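Side-chain contacts in RNA polymerase sigma factor SIGMA-28 (FliA) (Aquifex aeolicus, PDB 1RP3), which probably directs RNA polymerase to flagellar gene promoters as a sigma factor, and is captured here in an inactive conformation bound to its anti-sigma factor FlgM: residues A[16-21]-A[51-56]; A[103-108]-A[113-118]; A[119-124]-A[130-135]. One frame throughout, in Å; residues are numbered along the deposited sequence.

Contact 1 (A[16-21]-A[51-56])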
ATOM      1  N   GLU A  16      -0.903 -25.587   5.411  1.00 43.55           N
ATOM      2  CA  GLU A  16       0.040 -25.047   6.371  1.00 42.08           C
ATOM      3  C   GLU A  16       0.721 -23.822   5.779  1.00 39.80           C
ATOM      4  O   GLU A  16       0.967 -22.836   6.471  1.00 37.36           O
ATOM      5  CB  GLU A  16       1.102 -26.091   6.733  1.00 43.29           C
ATOM      6  CG  GLU A  16       0.590 -27.267   7.568  1.00 48.12           C
ATOM      7  CD  GLU A  16      -0.027 -26.842   8.891  1.00 49.13           C
ATOM      8  OE1 GLU A  16       0.425 -25.819   9.465  1.00 51.25           O
ATOM      9  OE2 GLU A  16      -0.962 -27.537   9.354  1.00 47.60           O
ATOM     10  N   LEU A  17       1.017 -23.897   4.484  1.00 40.30           N
ATOM     11  CA  LEU A  17       1.683 -22.804   3.779  1.00 39.36           C
ATOM     12  C   LEU A  17       0.745 -21.580   3.728  1.00 37.17           C
ATOM     13  O   LEU A  17       1.161 -20.469   4.042  1.00 34.99           O
ATOM     14  CB  LEU A  17       2.114 -23.279   2.385  1.00 40.65           C
ATOM     15  CG  LEU A  17       3.422 -22.773   1.753  1.00 44.36           C
ATOM     16  CD1 LEU A  17       4.569 -22.727   2.760  1.00 42.98           C
ATOM     17  CD2 LEU A  17       3.791 -23.688   0.587  1.00 43.27           C
ATOM     18  N   ILE A  18      -0.532 -21.807   3.420  1.00 35.30           N
ATOM     19  CA  ILE A  18      -1.522 -20.736   3.373  1.00 35.06           C
ATOM     20  C   ILE A  18      -1.632 -20.111   4.755  1.00 37.34           C
ATOM     21  O   ILE A  18      -1.442 -18.907   4.928  1.00 35.95           O
ATOM     22  CB  ILE A  18      -2.912 -21.263   2.922  1.00 31.70           C
ATOM     23  CG1 ILE A  18      -2.833 -21.756   1.476  1.00 31.05           C
ATOM     24  CG2 ILE A  18      -3.966 -20.172   3.025  1.00 30.32           C
ATOM     25  CD1 ILE A  18      -4.118 -22.394   0.973  1.00 30.93           C
ATOM     26  N   LEU A  19      -1.891 -20.961   5.742  1.00 39.31           N
ATOM     27  CA  LEU A  19      -2.016 -20.559   7.138  1.00 40.23           C
ATOM     28  C   LEU A  19      -0.811 -19.737   7.571  1.00 37.79           C
ATOM     29  O   LEU A  19      -0.962 -18.681   8.171  1.00 37.70           O
ATOM     30  CB  LEU A  19      -2.103 -21.815   8.006  1.00 43.69           C
ATOM     31  CG  LEU A  19      -3.085 -21.951   9.166  1.00 47.13           C
ATOM     32  CD1 LEU A  19      -4.455 -21.422   8.786  1.00 47.33           C
ATOM     33  CD2 LEU A  19      -3.177 -23.441   9.535  1.00 50.52           C
ATOM     34  N   LYS A  20       0.379 -20.216   7.223  1.00 35.86           N
ATOM     35  CA  LYS A  20       1.630 -19.559   7.587  1.00 36.24           C
ATOM     36  C   LYS A  20       1.703 -18.108   7.143  1.00 35.49           C
ATOM     37  O   LYS A  20       2.170 -17.261   7.894  1.00 35.16           O
ATOM     38  CB  LYS A  20       2.835 -20.332   7.025  1.00 36.40           C
ATOM     39  CG  LYS A  20       4.178 -19.690   7.345  1.00 40.17           C
ATOM     40  CD  LYS A  20       5.363 -20.455   6.756  1.00 44.00           C
ATOM     41  CE  LYS A  20       6.681 -19.795   7.188  1.00 46.20           C
ATOM     42  NZ  LYS A  20       7.869 -20.535   6.673  1.00 47.38           N
ATOM     43  N   TYR A  21       1.207 -17.822   5.943  1.00 34.02           N
ATOM     44  CA  TYR A  21       1.259 -16.475   5.397  1.00 33.79           C
ATOM     45  C   TYR A  21       0.047 -15.557   5.572  1.00 33.04           C
ATOM     46  O   TYR A  21       0.066 -14.409   5.122  1.00 34.64           O
ATOM     47  CB  TYR A  21       1.711 -16.538   3.944  1.00 32.58           C
ATOM     48  CG  TYR A  21       3.148 -16.978   3.821  1.00 35.67           C
ATOM     49  CD1 TYR A  21       4.183 -16.114   4.175  1.00 36.17           C
ATOM     50  CD2 TYR A  21       3.477 -18.268   3.392  1.00 35.13           C
ATOM     51  CE1 TYR A  21       5.513 -16.521   4.113  1.00 38.73           C
ATOM     52  CE2 TYR A  21       4.802 -18.688   3.319  1.00 38.15           C
ATOM     53  CZ  TYR A  21       5.820 -17.806   3.683  1.00 38.73           C
ATOM     54  OH  TYR A  21       7.137 -18.202   3.603  1.00 40.72           O
ATOM     55  N   ILE A  51      -6.919 -14.720  -1.849  1.00 30.14           N
ATOM     56  CA  ILE A  51      -7.032 -15.399  -3.134  1.00 32.22           C
ATOM     57  C   ILE A  51      -5.642 -15.355  -3.788  1.00 32.84           C
ATOM     58  O   ILE A  51      -5.134 -16.385  -4.243  1.00 33.50           O
ATOM     59  CB  ILE A  51      -8.063 -14.736  -4.061  1.00 33.37           C
ATOM     60  CG1 ILE A  51      -9.444 -14.757  -3.416  1.00 34.17           C
ATOM     61  CG2 ILE A  51      -8.085 -15.451  -5.424  1.00 30.93           C
ATOM     62  CD1 ILE A  51      -9.967 -16.155  -3.210  1.00 39.60           C
ATOM     63  N   GLY A  52      -5.010 -14.181  -3.745  1.00 31.73           N
ATOM     64  CA  GLY A  52      -3.680 -14.022  -4.300  1.00 31.89           C
ATOM     65  C   GLY A  52      -2.683 -14.968  -3.648  1.00 31.10           C
ATOM     66  O   GLY A  52      -1.874 -15.595  -4.324  1.00 32.10           O
ATOM     67  N   LEU A  53      -2.784 -15.111  -2.331  1.00 30.84           N
ATOM     68  CA  LEU A  53      -1.909 -15.988  -1.569  1.00 27.68           C
ATOM     69  C   LEU A  53      -2.039 -17.460  -1.976  1.00 27.41           C
ATOM     70  O   LEU A  53      -1.041 -18.144  -2.182  1.00 27.14           O
ATOM     71  CB  LEU A  53      -2.198 -15.830  -0.078  1.00 23.98           C
ATOM     72  CG  LEU A  53      -1.653 -16.906   0.864  1.00 26.37           C
ATOM     73  CD1 LEU A  53      -0.135 -17.014   0.780  1.00 24.48           C
ATOM     74  CD2 LEU A  53      -2.093 -16.593   2.292  1.00 24.29           C
ATOM     75  N   ILE A  54      -3.273 -17.930  -2.110  1.00 26.88           N
ATOM     76  CA  ILE A  54      -3.534 -19.315  -2.475  1.00 28.27           C
ATOM     77  C   ILE A  54      -3.001 -19.625  -3.871  1.00 29.81           C
ATOM     78  O   ILE A  54      -2.463 -20.698  -4.107  1.00 31.36           O
ATOM     79  CB  ILE A  54      -5.045 -19.625  -2.421  1.00 27.69           C
ATOM     80  CG1 ILE A  54      -5.554 -19.495  -0.986  1.00 29.18           C
ATOM     81  CG2 ILE A  54      -5.331 -21.013  -2.983  1.00 26.79           C
ATOM     82  CD1 ILE A  54      -7.082 -19.651  -0.852  1.00 32.28           C
ATOM     83  N   LYS A  55      -3.189 -18.692  -4.799  1.00 31.05           N
ATOM     84  CA  LYS A  55      -2.707 -18.867  -6.162  1.00 31.70           C
ATOM     85  C   LYS A  55      -1.186 -18.920  -6.222  1.00 32.76           C
ATOM     86  O   LYS A  55      -0.630 -19.738  -6.954  1.00 31.49           O
ATOM     87  CB  LYS A  55      -3.240 -17.768  -7.071  1.00 30.58           C
ATOM     88  CG  LYS A  55      -4.717 -17.926  -7.385  1.00 33.70           C
ATOM     89  CD  LYS A  55      -5.203 -16.792  -8.269  1.00 35.84           C
ATOM     90  CE  LYS A  55      -6.655 -16.984  -8.680  1.00 38.45           C
ATOM     91  NZ  LYS A  55      -7.174 -15.760  -9.386  1.00 43.12           N
ATOM     92  N   ALA A  56      -0.526 -18.080  -5.423  1.00 32.34           N
ATOM     93  CA  ALA A  56       0.933 -18.040  -5.363  1.00 34.50           C
ATOM     94  C   ALA A  56       1.477 -19.348  -4.804  1.00 35.53           C
ATOM     95  O   ALA A  56       2.486 -19.866  -5.279  1.00 34.50           O
ATOM     96  CB  ALA A  56       1.409 -16.865  -4.494  1.00 30.21           C
TER
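L53 and I54 of helix 42-58 lean on I18 and Y21 of helix 7-33, a helix-helix contact of the all-helical sigma-70 region 2. The axes of 16-21 and 51-56 approach to 9.9 Å and run at 139° to one another, nearer antiparallel than parallel, with the backbones meeting at I18 and I54. Along 51-56 the first residue to touch is L53. Its CG lies anti to the backbone N (chi1 165°), a torsion that sends both methyls at the other helix. CD1 meets CB of Y21 at 3.7 Å, approaching the tyrosine ring obliquely. CD2 rests 3.6 Å from the carbonyl oxygen of I18 and is near both CG2 of that isoleucine and CB of Y21. L53 also reaches L22 and V25 farther along helix 7-33, and I72 of helix 66-85, so both helices contribute to burying it. I54 follows, less enclosed; L14 of the FlgM chain packs on it, while I11 of the FlgM chain packs on I18, which puts the anti-sigma factor along the border of this interface. Within the chain, the CD1 methyl end of I18 stands 3.8 Å from CG1 of I54.

Contact 2 (A[103-108]-A[113-118])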
ATOM      1  N   GLU A 103      -7.783  24.638  -7.278  1.00 54.05           N
ATOM      2  CA  GLU A 103      -8.240  26.002  -7.525  1.00 54.86           C
ATOM      3  C   GLU A 103      -8.691  26.656  -6.231  1.00 53.39           C
ATOM      4  O   GLU A 103      -8.232  27.748  -5.887  1.00 53.40           O
ATOM      5  CB  GLU A 103      -9.375  26.017  -8.556  1.00 57.01           C
ATOM      6  CG  GLU A 103      -8.905  25.715  -9.985  1.00 61.95           C
ATOM      7  CD  GLU A 103     -10.019  25.785 -11.026  1.00 65.05           C
ATOM      8  OE1 GLU A 103     -11.129  26.268 -10.700  1.00 66.76           O
ATOM      9  OE2 GLU A 103      -9.776  25.360 -12.180  1.00 66.79           O
ATOM     10  N   VAL A 104      -9.569  25.965  -5.507  1.00 51.20           N
ATOM     11  CA  VAL A 104     -10.078  26.461  -4.240  1.00 48.57           C
ATOM     12  C   VAL A 104      -8.934  26.748  -3.278  1.00 48.94           C
ATOM     13  O   VAL A 104      -8.897  27.819  -2.668  1.00 48.96           O
ATOM     14  CB  VAL A 104     -11.081  25.470  -3.608  1.00 47.62           C
ATOM     15  CG1 VAL A 104     -11.274  25.753  -2.123  1.00 45.45           C
ATOM     16  CG2 VAL A 104     -12.411  25.574  -4.324  1.00 47.05           C
ATOM     17  N   VAL A 105      -7.981  25.825  -3.179  1.00 48.36           N
ATOM     18  CA  VAL A 105      -6.846  26.006  -2.278  1.00 49.41           C
ATOM     19  C   VAL A 105      -6.060  27.253  -2.651  1.00 49.57           C
ATOM     20  O   VAL A 105      -5.794  28.095  -1.795  1.00 48.60           O
ATOM     21  CB  VAL A 105      -5.886  24.787  -2.282  1.00 50.49           C
ATOM     22  CG1 VAL A 105      -4.750  25.007  -1.300  1.00 51.00           C
ATOM     23  CG2 VAL A 105      -6.627  23.534  -1.896  1.00 52.41           C
ATOM     24  N   GLU A 106      -5.705  27.369  -3.930  1.00 50.38           N
ATOM     25  CA  GLU A 106      -4.952  28.521  -4.418  1.00 51.09           C
ATOM     26  C   GLU A 106      -5.705  29.838  -4.201  1.00 51.47           C
ATOM     27  O   GLU A 106      -5.097  30.840  -3.817  1.00 50.63           O
ATOM     28  CB  GLU A 106      -4.597  28.341  -5.892  1.00 51.16           C
ATOM     29  N   LYS A 107      -7.021  29.821  -4.414  1.00 51.85           N
ATOM     30  CA  LYS A 107      -7.858  31.009  -4.234  1.00 54.48           C
ATOM     31  C   LYS A 107      -7.861  31.481  -2.775  1.00 56.77           C
ATOM     32  O   LYS A 107      -7.848  32.685  -2.505  1.00 57.03           O
ATOM     33  CB  LYS A 107      -9.293  30.734  -4.705  1.00 52.77           C
ATOM     34  N   LEU A 108      -7.884  30.526  -1.845  1.00 58.23           N
ATOM     35  CA  LEU A 108      -7.881  30.829  -0.415  1.00 60.24           C
ATOM     36  C   LEU A 108      -6.497  31.243   0.072  1.00 61.77           C
ATOM     37  O   LEU A 108      -6.377  32.022   1.017  1.00 62.66           O
ATOM     38  CB  LEU A 108      -8.374  29.622   0.389  1.00 59.98           C
ATOM     39  CG  LEU A 108      -9.871  29.488   0.662  1.00 60.79           C
ATOM     40  CD1 LEU A 108     -10.665  29.928  -0.543  1.00 62.15           C
ATOM     41  CD2 LEU A 108     -10.204  28.053   1.042  1.00 59.38           C
ATOM     42  N   GLY A 113      -3.473  35.010   2.655  1.00 67.55           N
ATOM     43  CA  GLY A 113      -2.049  35.258   2.842  1.00 65.73           C
ATOM     44  C   GLY A 113      -1.307  34.084   3.467  1.00 63.96           C
ATOM     45  O   GLY A 113      -0.075  34.090   3.571  1.00 63.76           O
ATOM     46  N   ARG A 114      -2.067  33.060   3.851  1.00 61.22           N
ATOM     47  CA  ARG A 114      -1.531  31.854   4.477  1.00 57.20           C
ATOM     48  C   ARG A 114      -2.163  30.603   3.882  1.00 55.72           C
ATOM     49  O   ARG A 114      -3.039  30.678   3.016  1.00 56.91           O
ATOM     50  CB  ARG A 114      -1.846  31.867   5.969  1.00 53.53           C
ATOM     51  CG  ARG A 114      -3.339  31.983   6.268  1.00 49.86           C
ATOM     52  CD  ARG A 114      -3.673  31.499   7.672  1.00 48.48           C
ATOM     53  NE  ARG A 114      -5.039  31.840   8.065  1.00 46.95           N
ATOM     54  CZ  ARG A 114      -6.125  31.131   7.766  1.00 46.32           C
ATOM     55  NH1 ARG A 114      -6.024  30.012   7.052  1.00 44.90           N
ATOM     56  NH2 ARG A 114      -7.313  31.535   8.201  1.00 42.33           N
ATOM     57  N   GLU A 115      -1.725  29.449   4.371  1.00 52.56           N
ATOM     58  CA  GLU A 115      -2.268  28.174   3.927  1.00 50.92           C
ATOM     59  C   GLU A 115      -3.629  27.972   4.603  1.00 48.53           C
ATOM     60  O   GLU A 115      -3.768  28.192   5.802  1.00 49.82           O
ATOM     61  CB  GLU A 115      -1.320  27.047   4.343  1.00 52.19           C
ATOM     62  CG  GLU A 115      -1.753  25.651   3.916  1.00 54.00           C
ATOM     63  CD  GLU A 115      -1.602  25.410   2.427  1.00 54.43           C
ATOM     64  OE1 GLU A 115      -0.581  25.848   1.851  1.00 53.73           O
ATOM     65  OE2 GLU A 115      -2.501  24.762   1.845  1.00 56.09           O
ATOM     66  N   PRO A 116      -4.651  27.550   3.843  1.00 46.39           N
ATOM     67  CA  PRO A 116      -5.994  27.324   4.402  1.00 44.46           C
ATOM     68  C   PRO A 116      -6.039  26.098   5.312  1.00 43.37           C
ATOM     69  O   PRO A 116      -5.172  25.232   5.237  1.00 44.01           O
ATOM     70  CB  PRO A 116      -6.844  27.049   3.158  1.00 43.09           C
ATOM     71  CG  PRO A 116      -6.064  27.638   2.034  1.00 45.28           C
ATOM     72  CD  PRO A 116      -4.647  27.326   2.389  1.00 46.23           C
ATOM     73  N   THR A 117      -7.046  26.022   6.172  1.00 41.49           N
ATOM     74  CA  THR A 117      -7.195  24.856   7.037  1.00 41.27           C
ATOM     75  C   THR A 117      -8.095  23.901   6.261  1.00 40.93           C
ATOM     76  O   THR A 117      -8.703  24.302   5.271  1.00 40.31           O
ATOM     77  CB  THR A 117      -7.890  25.198   8.387  1.00 40.63           C
ATOM     78  OG1 THR A 117      -9.233  25.630   8.155  1.00 41.02           O
ATOM     79  CG2 THR A 117      -7.151  26.285   9.112  1.00 44.28           C
ATOM     80  N   ASP A 118      -8.203  22.655   6.707  1.00 39.11           N
ATOM     81  CA  ASP A 118      -9.069  21.698   6.024  1.00 41.88           C
ATOM     82  C   ASP A 118     -10.540  22.101   6.170  1.00 42.53           C
ATOM     83  O   ASP A 118     -11.349  21.910   5.251  1.00 41.78           O
ATOM     84  CB  ASP A 118      -8.840  20.283   6.568  1.00 41.74           C
ATOM     85  CG  ASP A 118      -7.401  19.806   6.371  1.00 44.13           C
ATOM     86  OD1 ASP A 118      -6.880  19.897   5.233  1.00 43.70           O
ATOM     87  OD2 ASP A 118      -6.779  19.356   7.360  1.00 43.97           O
TER
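L108 and P116 mark the closest backbone approach, their CA atoms 6.2 Å apart, as the chain leaves helix 92-112 at G113, where phi turns positive (77°), and doubles back past 103-108. P116 turns its ring toward the helix. Its CG presses on CB of L108 at 3.5 Å, tighter than usual for two carbons, while its CB faces both CB and CD2 of the same leucine. The proline CG also lies 3.9 Å from the carbonyl oxygen of V105, one turn earlier. CG1 of V105 meets OE2 of E115 at 3.9 Å; the glutamate chain starts away from the helix and bends at chi2 (72°), which brings the carboxylate back. R114 starts away too; its NH1 donates to O of E115 at 3.2 Å, from above the carbonyl plane, and forms a salt bridge with E120. T117, at the N-cap of helix 118-125, accepts from N of E120 through OG1, and D118 bonds S218 and V217. Across the contact the chemistry is van der Waals, mainly apolar, two oxygens merely lying beside carbons: packing ties the loop to helix 92-112, while the salt bridge and cap, together with P116 on V121, tie it to helix 118-125.

Contact 3 (A[119-124]-A[130-135])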
ATOM      1  N   GLU A 119     -10.870  22.688   7.317  1.00 41.97           N
ATOM      2  CA  GLU A 119     -12.234  23.129   7.582  1.00 44.88           C
ATOM      3  C   GLU A 119     -12.598  24.248   6.616  1.00 44.50           C
ATOM      4  O   GLU A 119     -13.739  24.319   6.141  1.00 44.77           O
ATOM      5  CB  GLU A 119     -12.379  23.630   9.024  1.00 45.36           C
ATOM      6  CG  GLU A 119     -11.199  23.315   9.944  1.00 48.48           C
ATOM      7  CD  GLU A 119     -11.155  21.875  10.392  1.00 50.27           C
ATOM      8  OE1 GLU A 119     -12.218  21.303  10.711  1.00 53.66           O
ATOM      9  OE2 GLU A 119     -10.051  21.311  10.448  1.00 52.88           O
ATOM     10  N   GLU A 120     -11.616  25.092   6.296  1.00 44.52           N
ATOM     11  CA  GLU A 120     -11.835  26.207   5.375  1.00 46.87           C
ATOM     12  C   GLU A 120     -11.930  25.750   3.920  1.00 47.17           C
ATOM     13  O   GLU A 120     -12.667  26.340   3.122  1.00 49.65           O
ATOM     14  CB  GLU A 120     -10.746  27.283   5.540  1.00 48.35           C
ATOM     15  CG  GLU A 120     -10.851  28.092   6.852  1.00 49.19           C
ATOM     16  CD  GLU A 120      -9.654  29.017   7.120  1.00 52.29           C
ATOM     17  OE1 GLU A 120      -8.545  28.760   6.589  1.00 53.11           O
ATOM     18  OE2 GLU A 120      -9.819  29.998   7.892  1.00 52.90           O
ATOM     19  N   VAL A 121     -11.190  24.695   3.580  1.00 45.63           N
ATOM     20  CA  VAL A 121     -11.195  24.151   2.228  1.00 42.96           C
ATOM     21  C   VAL A 121     -12.545  23.498   1.969  1.00 43.10           C
ATOM     22  O   VAL A 121     -13.172  23.726   0.939  1.00 41.87           O
ATOM     23  CB  VAL A 121     -10.057  23.099   2.028  1.00 42.58           C
ATOM     24  CG1 VAL A 121     -10.224  22.383   0.693  1.00 40.42           C
ATOM     25  CG2 VAL A 121      -8.681  23.770   2.099  1.00 38.41           C
ATOM     26  N   ALA A 122     -12.998  22.705   2.932  1.00 44.33           N
ATOM     27  CA  ALA A 122     -14.272  22.006   2.830  1.00 46.78           C
ATOM     28  C   ALA A 122     -15.429  22.999   2.737  1.00 47.84           C
ATOM     29  O   ALA A 122     -16.418  22.743   2.039  1.00 48.43           O
ATOM     30  CB  ALA A 122     -14.457  21.081   4.029  1.00 45.45           C
ATOM     31  N   LYS A 123     -15.283  24.142   3.416  1.00 49.02           N
ATOM     32  CA  LYS A 123     -16.309  25.190   3.414  1.00 50.53           C
ATOM     33  C   LYS A 123     -16.457  25.855   2.045  1.00 49.62           C
ATOM     34  O   LYS A 123     -17.574  25.991   1.550  1.00 49.61           O
ATOM     35  CB  LYS A 123     -16.032  26.250   4.510  1.00 51.00           C
ATOM     36  N   GLU A 124     -15.348  26.269   1.434  1.00 49.65           N
ATOM     37  CA  GLU A 124     -15.424  26.888   0.108  1.00 52.00           C
ATOM     38  C   GLU A 124     -15.959  25.916  -0.936  1.00 52.69           C
ATOM     39  O   GLU A 124     -16.414  26.337  -1.998  1.00 52.77           O
ATOM     40  CB  GLU A 124     -14.068  27.415  -0.354  1.00 52.67           C
ATOM     41  CG  GLU A 124     -13.975  28.941  -0.388  1.00 59.44           C
ATOM     42  CD  GLU A 124     -14.969  29.601  -1.339  1.00 60.67           C
ATOM     43  OE1 GLU A 124     -14.630  29.809  -2.529  1.00 60.80           O
ATOM     44  OE2 GLU A 124     -16.093  29.922  -0.889  1.00 63.41           O
ATOM     45  N   GLU A 130     -15.047  15.384   6.315  1.00 51.60           N
ATOM     46  CA  GLU A 130     -14.967  13.941   6.104  1.00 51.72           C
ATOM     47  C   GLU A 130     -15.046  13.685   4.599  1.00 50.21           C
ATOM     48  O   GLU A 130     -14.306  12.864   4.072  1.00 48.67           O
ATOM     49  CB  GLU A 130     -16.102  13.218   6.830  1.00 50.90           C
ATOM     50  N   GLU A 131     -15.918  14.424   3.915  1.00 50.13           N
ATOM     51  CA  GLU A 131     -16.089  14.296   2.465  1.00 49.59           C
ATOM     52  C   GLU A 131     -14.807  14.686   1.750  1.00 46.44           C
ATOM     53  O   GLU A 131     -14.419  14.053   0.767  1.00 45.93           O
ATOM     54  CB  GLU A 131     -17.233  15.187   1.977  1.00 55.55           C
ATOM     55  CG  GLU A 131     -17.541  15.090   0.479  1.00 62.79           C
ATOM     56  CD  GLU A 131     -17.965  13.693   0.047  1.00 68.74           C
ATOM     57  OE1 GLU A 131     -18.691  13.020   0.815  1.00 73.34           O
ATOM     58  OE2 GLU A 131     -17.572  13.266  -1.064  1.00 71.55           O
ATOM     59  N   LEU A 132     -14.155  15.725   2.263  1.00 42.59           N
ATOM     60  CA  LEU A 132     -12.900  16.217   1.707  1.00 39.75           C
ATOM     61  C   LEU A 132     -11.794  15.180   1.889  1.00 39.03           C
ATOM     62  O   LEU A 132     -11.095  14.836   0.939  1.00 38.88           O
ATOM     63  CB  LEU A 132     -12.497  17.528   2.389  1.00 37.15           C
ATOM     64  CG  LEU A 132     -11.145  18.139   2.007  1.00 36.70           C
ATOM     65  CD1 LEU A 132     -11.122  18.494   0.526  1.00 30.15           C
ATOM     66  CD2 LEU A 132     -10.865  19.362   2.868  1.00 31.85           C
ATOM     67  N   PHE A 133     -11.646  14.681   3.113  1.00 38.93           N
ATOM     68  CA  PHE A 133     -10.622  13.687   3.411  1.00 39.65           C
ATOM     69  C   PHE A 133     -10.762  12.449   2.528  1.00 40.27           C
ATOM     70  O   PHE A 133      -9.759  11.869   2.107  1.00 39.24           O
ATOM     71  CB  PHE A 133     -10.659  13.302   4.893  1.00 42.08           C
ATOM     72  CG  PHE A 133     -10.233  14.410   5.820  1.00 43.10           C
ATOM     73  CD1 PHE A 133      -9.346  15.398   5.387  1.00 43.83           C
ATOM     74  CD2 PHE A 133     -10.715  14.466   7.123  1.00 42.18           C
ATOM     75  CE1 PHE A 133      -8.946  16.425   6.236  1.00 43.63           C
ATOM     76  CE2 PHE A 133     -10.323  15.488   7.983  1.00 41.53           C
ATOM     77  CZ  PHE A 133      -9.434  16.470   7.539  1.00 44.45           C
ATOM     78  N   LYS A 134     -12.001  12.069   2.226  1.00 39.22           N
ATOM     79  CA  LYS A 134     -12.249  10.924   1.362  1.00 40.82           C
ATOM     80  C   LYS A 134     -11.732  11.249  -0.036  1.00 40.47           C
ATOM     81  O   LYS A 134     -10.934  10.498  -0.606  1.00 40.70           O
ATOM     82  CB  LYS A 134     -13.750  10.605   1.303  1.00 41.94           C
ATOM     83  N   THR A 135     -12.160  12.399  -0.554  1.00 39.04           N
ATOM     84  CA  THR A 135     -11.771  12.844  -1.887  1.00 38.47           C
ATOM     85  C   THR A 135     -10.257  12.941  -2.084  1.00 37.19           C
ATOM     86  O   THR A 135      -9.734  12.474  -3.100  1.00 35.35           O
ATOM     87  CB  THR A 135     -12.470  14.160  -2.255  1.00 38.64           C
ATOM     88  OG1 THR A 135     -13.881  13.976  -2.111  1.00 41.80           O
ATOM     89  CG2 THR A 135     -12.178  14.537  -3.707  1.00 38.35           C
TER
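V121 and A122 of helix 118-125 receive the side chain of L132 from helix 129-158, and the side-chain contact between 119-124 and 130-135 is apolar. The CA atoms of A122 and L132 come within 6.1 Å, a short separation that the small alanine permits. L132 carries half of the 128 Å² buried here. With chi1 at 175°, its CG stands opposite the backbone N, which extends the isobutyl group toward helix 118-125. CD2 is the principal contact atom: it lies 3.8 Å from CG1 of V121 and 3.9 Å from CB of V121, and has N and CB of A122 at 4.0 and 4.1 Å. CD1 of L132 adds a second touch on CG1 of V121, so one valine methyl faces both leucine methyls. The side chains of V121 and L132 cross at about a right angle.

No polar group links the two segments; E120 turns to the preceding loop instead. In 130-135, O of E131 takes two donors from T135: the backbone N at 3.1 Å, the regular helical bond, and OG1 at 2.9 Å. They arrive from opposite faces of the carbonyl plane, the hydroxyl tilted 28° from it. The hydroxyl is thus engaged with its own helix. Near the start of this helix, N of E131 donates to OG of S128.

Neighbouring helices add to the apolar group: I101 of helix 92-112 also touches L132, and S218 of helix 217-236 touches both L132 and V121. Two consecutive helices joined by a short loop and packed through a leucine against a valine-alanine pair, with a preceding helix at their side, are consistent with the helix-turn-helix type of three-helix domain to which sigma-70 region 3 is assigned.

How the contacts relate
Along the chain the three contacts come in series. Contact 1 joins helices 7-33 and 42-58 in sigma-70 region 2; contacts 2 and 3 both fall in region 3, on the opposite side of the chain's centre, their centres 47 and 40 Å from that of contact 1. Contacts 2 and 3 are adjacent, with centres 12 Å apart, and touch directly: CD1 of L108 packs on CG of E124, and O of D118 lies 3.5 Å from CD2 of L132. Helices 92-112, 118-125 and 129-158 are thereby tied successively into one unit. Region 2 thus carries the contact that FlgM touches, while region 3 holds the two whose segments FlgM does not reach.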